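Local coordinates for toxin secretion ATP-binding protein (PDB 3B79), which probably couples ATP hydrolysis to export across the cell membrane, this chain being its N-terminal peptidase C39-like domain, at residues A[8-13]-A[101-106]; A[42-47]-A[120-125]; A[72-75]-A[81-84]. All coordinates share one frame; numbering follows the deposited sequence. Where two conformers were deposited one is given.

The three contacts lie around one antiparallel sheet in a peptidase C39-like domain. Interaction 3 is the hairpin near the centre of the domain. Interaction 1 lies about 9 Å from it, centre to centre. There, Ser11 OG of helix 7-18 meets Ser81 OG of the hairpin at 3.2 Å, a probable hydrogen bond. Interaction 2 shares the sheet with interaction 3: Phe122 N lies 2.7 Å from Ile73 O, a probable backbone bond between neighbouring strands. Interactions 1 and 2 have centres about 14 Å apart, but their helices still touch, with Leu12 CD2 3.6 Å from Ala47 CB. The chain segments 72-75 and 81-84 are nested inside the loops that both other contacts close.

Interaction 1. Residues A[8-13]-A[101-106]; sequences LLNSLI and SGMVPI
The turn that lays Gly102 and Met103 against Asn10 and Ile13 is pinned by Ser101 OG. This hydroxyl donates to Val104 O at 2.7 Å and is also hydrogen-bonded to Thr98 N. The oxygen therefore ties the turn to the loop before it. Ser101 to Val104 form a type II' beta turn, closed by the backbone bond from Val104 N to Ser101 O at 3.2 Å. Gly102 takes a positive phi of 79° at the second position, where glycine is the usual residue.

The bulge of the turn meets one flank of the helix. The amide group of Asn10 lies against the carbonyl of Gly102 and the end methyl of Met103. The two side chains run alongside each other, pointing opposite ways. Met103 is a selenomethionine, and its chain is bent at both chi2 (-67°) and chi3 (116°). These bends fold the end methyl back over the helix, where CE comes to 3.6 Å from Asn10 O. The same methyl packs on Ile13 at 3.9 Å, CE to CG2. Met103 SE is also 3.9 Å from Ile13 CG2. Ile13 was modelled in two conformers, so these last two distances hold for one of them. The contact is small and lies partly at the surface.

In active C39 peptidases the nucleophilic cysteine sits at the start of the equivalent helix. Helix 7-18 has no cysteine, consistent with a C39-like domain without that activity. Its Ile13 also packs on Pro25 and Leu28 of helix 25-29, while Leu12 reaches Ala48 of helix 44-51. The turn lies in the loop between strands 93-97 and 106-109, and Ile106 pairs with Val96 at the edge of the sheet.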
# COMPACT_ATOMS: atom_id res chain seq x y z
N LEU A 8 3.59 2.06 -5.49
CA LEU A 8 3.13 0.75 -5.10
C LEU A 8 4.27 -0.07 -4.52
O LEU A 8 4.07 -0.82 -3.56
CB LEU A 8 2.48 -0.00 -6.27
CG LEU A 8 1.01 0.21 -6.56
CD1 LEU A 8 0.71 -0.60 -7.78
CD2 LEU A 8 0.10 -0.18 -5.39
N LEU A 9 5.46 0.05 -5.10
CA LEU A 9 6.62 -0.64 -4.57
C LEU A 9 6.95 -0.10 -3.17
O LEU A 9 7.24 -0.88 -2.25
CB LEU A 9 7.83 -0.49 -5.52
CG LEU A 9 9.11 -1.25 -5.08
CD1 LEU A 9 8.86 -2.73 -4.86
CD2 LEU A 9 10.21 -1.04 -6.16
N ASN A 10 6.88 1.22 -2.99
CA ASN A 10 7.12 1.77 -1.65
C ASN A 10 6.13 1.18 -0.65
O ASN A 10 6.50 0.79 0.48
CB ASN A 10 7.00 3.31 -1.68
CG ASN A 10 7.46 3.96 -0.39
OD1 ASN A 10 6.64 4.32 0.52
ND2 ASN A 10 8.75 4.04 -0.24
N SER A 11 4.86 1.13 -1.05
CA SER A 11 3.84 0.61 -0.13
C SER A 11 4.10 -0.87 0.19
O SER A 11 3.97 -1.30 1.34
CB SER A 11 2.44 0.78 -0.76
OG SER A 11 2.15 2.15 -0.99
N LEU A 12 4.47 -1.66 -0.83
CA LEU A 12 4.71 -3.08 -0.60
C LEU A 12 5.93 -3.30 0.28
O LEU A 12 5.92 -4.19 1.14
CB LEU A 12 4.94 -3.77 -1.96
CG LEU A 12 5.24 -5.25 -1.89
CD1 LEU A 12 4.09 -6.04 -1.24
CD2 LEU A 12 5.58 -5.81 -3.30
N ILE A 13 6.98 -2.51 0.08
CA ILE A 13 8.20 -2.63 0.91
C ILE A 13 7.85 -2.33 2.34
O ILE A 13 8.29 -3.06 3.25
CB ILE A 13 9.30 -1.70 0.39
CG1 ILE A 13 9.92 -2.32 -0.88
CG2 ILE A 13 10.40 -1.42 1.48
CD1 ILE A 13 10.81 -3.49 -0.67
N SER A 101 6.60 10.27 2.66
CA SER A 101 6.96 9.97 4.06
C SER A 101 7.94 8.81 4.14
O SER A 101 8.56 8.57 5.19
CB SER A 101 5.73 9.76 4.95
OG SER A 101 5.15 8.47 4.81
N GLY A 102 8.04 8.04 3.05
CA GLY A 102 9.01 6.96 2.94
C GLY A 102 8.53 5.72 3.68
O GLY A 102 7.59 5.06 3.25
N MSE A 103 9.17 5.45 4.82
CA MSE A 103 8.82 4.36 5.69
C MSE A 103 8.17 4.83 6.99
O MSE A 103 7.88 3.99 7.84
CB MSE A 103 10.09 3.54 6.03
CG MSE A 103 10.74 2.84 4.83
SE MSE A 103 9.59 1.40 4.11
CE MSE A 103 9.24 2.14 2.38
N VAL A 104 7.91 6.14 7.14
CA VAL A 104 7.38 6.67 8.39
C VAL A 104 5.89 6.97 8.22
O VAL A 104 5.51 7.78 7.39
CB VAL A 104 8.11 7.98 8.76
CG1 VAL A 104 7.56 8.57 10.05
CG2 VAL A 104 9.65 7.75 8.89
N PRO A 105 5.04 6.32 9.02
CA PRO A 105 3.61 6.66 8.96
C PRO A 105 3.40 8.08 9.45
O PRO A 105 4.05 8.53 10.43
CB PRO A 105 2.95 5.62 9.89
CG PRO A 105 3.97 4.48 9.94
CD PRO A 105 5.31 5.21 9.96
N ILE A 106 2.46 8.79 8.80
CA ILE A 106 2.11 10.15 9.16
C ILE A 106 0.60 10.31 9.28
O ILE A 106 -0.15 9.55 8.70
CB ILE A 106 2.68 11.17 8.10
CG1 ILE A 106 2.21 10.76 6.68
CG2 ILE A 106 4.20 11.20 8.18
CD1 ILE A 106 2.29 11.86 5.65

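Interaction 2. Residues A[42-47]-A[120-125]; sequences FLLPRA and RYFLVK
Pro45 and Phe122 mark the nearest approach of the two backbones, with their CA atoms 8.9 Å apart. Residues 42-47 lead from a loop into helix 44-51, and residues 120-125 form an extended strand. At this spacing side chains alone fill the gap.

The side chains of Leu44 and Phe122 meet head-on in the gap. Leu44 CG is anti to the backbone N (chi1 178°), which swings the CD2 branch out to the strand, while CD1 turns toward Leu12 of helix 7-18. CD2 then sits over the face of the Phe122 ring, close to its centre. It lies 3.3 Å from the ring centroid and 8° off the ring normal, a CH-pi contact. The nearest ring atom is CD2 of Phe122, at 3.4 Å from Leu44 CD2. Leu44 has two conformers, so the closeness of this approach is somewhat doubtful. Pro45 makes the lighter contact. Its CD comes obliquely to within 4.1 Å of Phe122 CE1.

Helices packed on an antiparallel sheet are the general plan of the papain-like clan to which the C39 family belongs. Here helix 44-51 meets strand 120-126, which lies between strands 53-59 and 72-76. Phe122 also touches Glu57 and Val75 on those two neighbours. Further along the strand, Val124 packs on Val15 of helix 7-18.

The start of the 42-47 segment is braced from within. Arg46 NH2 donates to Phe42 O at 3.2 Å. The oxygen lies in the guanidinium plane, but the donor stands above the carbonyl plane of Phe42.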
# COMPACT_ATOMS: atom_id res chain seq x y z
N PHE A 42 -1.85 -4.76 -11.42
CA PHE A 42 -1.83 -6.09 -12.04
C PHE A 42 -0.67 -6.94 -11.64
O PHE A 42 -0.77 -8.18 -11.67
CB PHE A 42 -1.83 -5.94 -13.59
CG PHE A 42 -2.99 -5.13 -14.09
CD1 PHE A 42 -4.20 -5.77 -14.43
CD2 PHE A 42 -2.86 -3.75 -14.27
CE1 PHE A 42 -5.29 -5.01 -14.86
CE2 PHE A 42 -3.94 -2.98 -14.73
CZ PHE A 42 -5.16 -3.64 -15.02
N LEU A 43 0.47 -6.32 -11.32
CA LEU A 43 1.69 -7.06 -11.00
C LEU A 43 1.90 -7.27 -9.51
O LEU A 43 2.75 -8.04 -9.10
CB LEU A 43 2.93 -6.32 -11.51
CG LEU A 43 3.37 -6.61 -12.93
CD1 LEU A 43 2.22 -6.47 -13.95
CD2 LEU A 43 4.48 -5.66 -13.26
N LEU A 44 1.17 -6.50 -8.70
CA LEU A 44 1.43 -6.44 -7.26
C LEU A 44 1.24 -7.78 -6.54
O LEU A 44 2.00 -8.09 -5.61
CB LEU A 44 0.59 -5.32 -6.61
CG LEU A 44 0.73 -5.18 -5.08
CD1 LEU A 44 2.11 -4.66 -4.80
CD2 LEU A 44 -0.33 -4.28 -4.45
N PRO A 45 0.23 -8.58 -6.92
CA PRO A 45 0.20 -9.90 -6.28
C PRO A 45 1.47 -10.72 -6.50
O PRO A 45 1.93 -11.38 -5.56
CB PRO A 45 -1.03 -10.58 -6.90
CG PRO A 45 -1.95 -9.42 -7.17
CD PRO A 45 -1.00 -8.32 -7.69
N ARG A 46 2.04 -10.68 -7.70
CA ARG A 46 3.28 -11.45 -7.95
C ARG A 46 4.47 -10.83 -7.22
O ARG A 46 5.34 -11.57 -6.74
CB ARG A 46 3.58 -11.49 -9.43
CG ARG A 46 2.83 -12.59 -10.11
CD ARG A 46 3.01 -12.41 -11.64
NE ARG A 46 2.15 -11.31 -12.05
CZ ARG A 46 2.07 -10.82 -13.30
NH1 ARG A 46 2.91 -11.27 -14.25
NH2 ARG A 46 1.24 -9.87 -13.58
N ALA A 47 4.53 -9.49 -7.14
CA ALA A 47 5.58 -8.86 -6.32
C ALA A 47 5.44 -9.24 -4.85
O ALA A 47 6.44 -9.49 -4.16
CB ALA A 47 5.56 -7.34 -6.52
N ARG A 120 -10.54 1.06 -4.39
CA ARG A 120 -9.85 -0.22 -4.54
C ARG A 120 -8.66 -0.28 -3.59
O ARG A 120 -7.92 0.71 -3.45
CB ARG A 120 -9.35 -0.39 -5.98
CG ARG A 120 -10.50 -0.42 -6.99
CD ARG A 120 -10.01 -0.57 -8.44
NE ARG A 120 -9.15 0.51 -8.95
CZ ARG A 120 -9.49 1.74 -9.33
NH1 ARG A 120 -10.76 2.20 -9.27
NH2 ARG A 120 -8.49 2.51 -9.79
N TYR A 121 -8.45 -1.43 -2.95
CA TYR A 121 -7.31 -1.58 -2.03
C TYR A 121 -6.80 -3.02 -2.12
O TYR A 121 -7.50 -3.89 -2.66
CB TYR A 121 -7.73 -1.23 -0.57
CG TYR A 121 -8.60 -2.32 0.04
CD1 TYR A 121 -8.04 -3.28 0.87
CD2 TYR A 121 -10.00 -2.37 -0.21
CE1 TYR A 121 -8.84 -4.31 1.38
CE2 TYR A 121 -10.78 -3.38 0.31
CZ TYR A 121 -10.19 -4.32 1.09
OH TYR A 121 -10.96 -5.35 1.59
N PHE A 122 -5.60 -3.26 -1.59
CA PHE A 122 -5.06 -4.61 -1.44
C PHE A 122 -5.03 -5.01 -0.01
O PHE A 122 -4.49 -4.29 0.86
CB PHE A 122 -3.65 -4.75 -2.02
CG PHE A 122 -3.64 -4.68 -3.52
CD1 PHE A 122 -3.55 -5.87 -4.25
CD2 PHE A 122 -3.66 -3.46 -4.21
CE1 PHE A 122 -3.53 -5.83 -5.63
CE2 PHE A 122 -3.64 -3.45 -5.61
CZ PHE A 122 -3.58 -4.64 -6.30
N LEU A 123 -5.60 -6.19 0.24
CA LEU A 123 -5.45 -6.93 1.50
C LEU A 123 -4.15 -7.70 1.46
O LEU A 123 -3.97 -8.51 0.54
CB LEU A 123 -6.59 -7.96 1.61
CG LEU A 123 -6.40 -9.03 2.70
CD1 LEU A 123 -6.45 -8.43 4.11
CD2 LEU A 123 -7.41 -10.16 2.60
N VAL A 124 -3.25 -7.47 2.43
CA VAL A 124 -1.92 -8.08 2.38
C VAL A 124 -1.73 -8.88 3.65
O VAL A 124 -2.03 -8.38 4.76
CB VAL A 124 -0.83 -7.00 2.25
CG1 VAL A 124 0.53 -7.68 2.06
CG2 VAL A 124 -1.07 -6.07 1.09
N LYS A 125 -1.25 -10.11 3.52
CA LYS A 125 -1.01 -10.97 4.69
C LYS A 125 0.22 -11.82 4.38
O LYS A 125 0.70 -11.85 3.25
CB LYS A 125 -2.25 -11.85 4.99
CG LYS A 125 -2.53 -12.84 3.89
CD LYS A 125 -3.81 -13.62 4.17
CE LYS A 125 -4.09 -14.59 3.03
NZ LYS A 125 -5.40 -15.32 3.34

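Interaction 3. Residues A[72-75]-A[81-84]; sequences AILV and SCVL
Leu74, Cys82 and Leu84 form the tighter face of this antiparallel hairpin. Leu74 CD1 lies 3.9 Å from Leu84 CB and 4.0 Å from Cys82 SG, so one methyl touches both residues. Leu74 CG is anti to the carbonyl carbon (chi1 -56°), and this directs the side chain across to the partner strand. Ala72 lies on the same face.

On the other face, with Ile73, Val75, Ser81 and Val83, side chains meet each other less closely and lie mainly against the partner backbone. Ile73 CG2 comes no nearer than 4.4 Å to Ser81 CB. The side chain of Val75 makes no close contact with residues 81-84. This side is nevertheless buried, because other parts of the domain cover it.

Four backbone hydrogen bonds hold the strands together. Ala72 and Leu84 are a hydrogen-bonded pair: Leu84 N donates to Ala72 O at 2.8 Å, and Ala72 N to Leu84 O at 3.1 Å. Leu74 and Cys82 are the second such pair. Leu74 N donates to Cys82 O at 2.8 Å, and the return bond from Cys82 N to Leu74 O is longer at 3.2 Å. Ile73 with Val83 and Val75 with Ser81 are non-hydrogen-bonded pairs. The short strand axes run at 146° to each other, which reflects the twist of the sheet.

Strand 120-126 flanks the hairpin beside residues 72-75, and strand 93-97 flanks it beside residues 81-84. Helix 7-18 covers the Ile73 and Val83 face. On the opposite face, Leu74 packs on Leu62 and Ile65 of a loop, and Leu84 on Leu70.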
# COMPACT_ATOMS: atom_id res chain seq x y z
N ALA A 72 -3.00 -1.94 5.02
CA ALA A 72 -3.51 -2.27 3.67
C ALA A 72 -2.88 -1.32 2.67
O ALA A 72 -2.33 -0.27 3.05
CB ALA A 72 -5.01 -2.14 3.63
N ILE A 73 -2.89 -1.69 1.40
CA ILE A 73 -2.37 -0.78 0.39
C ILE A 73 -3.53 -0.16 -0.38
O ILE A 73 -4.31 -0.91 -0.99
CB ILE A 73 -1.39 -1.50 -0.55
CG1 ILE A 73 -0.20 -2.06 0.23
CG2 ILE A 73 -0.98 -0.55 -1.69
CD1 ILE A 73 0.80 -2.88 -0.59
N LEU A 74 -3.67 1.16 -0.32
CA LEU A 74 -4.78 1.81 -1.01
C LEU A 74 -4.34 2.23 -2.40
O LEU A 74 -3.25 2.79 -2.58
CB LEU A 74 -5.20 3.05 -0.26
CG LEU A 74 -5.60 2.89 1.21
CD1 LEU A 74 -6.04 4.20 1.79
CD2 LEU A 74 -6.64 1.79 1.39
N VAL A 75 -5.22 2.02 -3.38
CA VAL A 75 -5.00 2.59 -4.71
C VAL A 75 -5.62 3.96 -4.75
O VAL A 75 -6.81 4.16 -4.44
CB VAL A 75 -5.65 1.68 -5.77
CG1 VAL A 75 -5.48 2.31 -7.15
CG2 VAL A 75 -5.06 0.26 -5.73
N SER A 81 -0.47 5.50 -4.70
CA SER A 81 -0.87 4.50 -3.69
C SER A 81 -0.28 4.93 -2.36
O SER A 81 0.70 5.70 -2.31
CB SER A 81 -0.34 3.11 -4.03
OG SER A 81 1.07 3.06 -3.85
N CYS A 82 -0.85 4.39 -1.31
CA CYS A 82 -0.24 4.56 0.01
C CYS A 82 -0.57 3.36 0.88
O CYS A 82 -1.42 2.53 0.53
CB CYS A 82 -0.67 5.86 0.71
SG CYS A 82 -2.43 5.92 1.18
N VAL A 83 0.13 3.25 2.00
CA VAL A 83 -0.26 2.30 3.02
C VAL A 83 -1.29 3.00 3.91
O VAL A 83 -1.08 4.16 4.30
CB VAL A 83 0.93 1.86 3.90
CG1 VAL A 83 0.52 0.81 4.92
CG2 VAL A 83 2.03 1.30 2.99
N LEU A 84 -2.36 2.29 4.28
CA LEU A 84 -3.26 2.73 5.33
C LEU A 84 -2.86 1.97 6.59
O LEU A 84 -2.98 0.73 6.66
CB LEU A 84 -4.73 2.40 4.99
CG LEU A 84 -5.72 2.84 6.07
CD1 LEU A 84 -5.67 4.36 6.33
CD2 LEU A 84 -7.18 2.43 5.65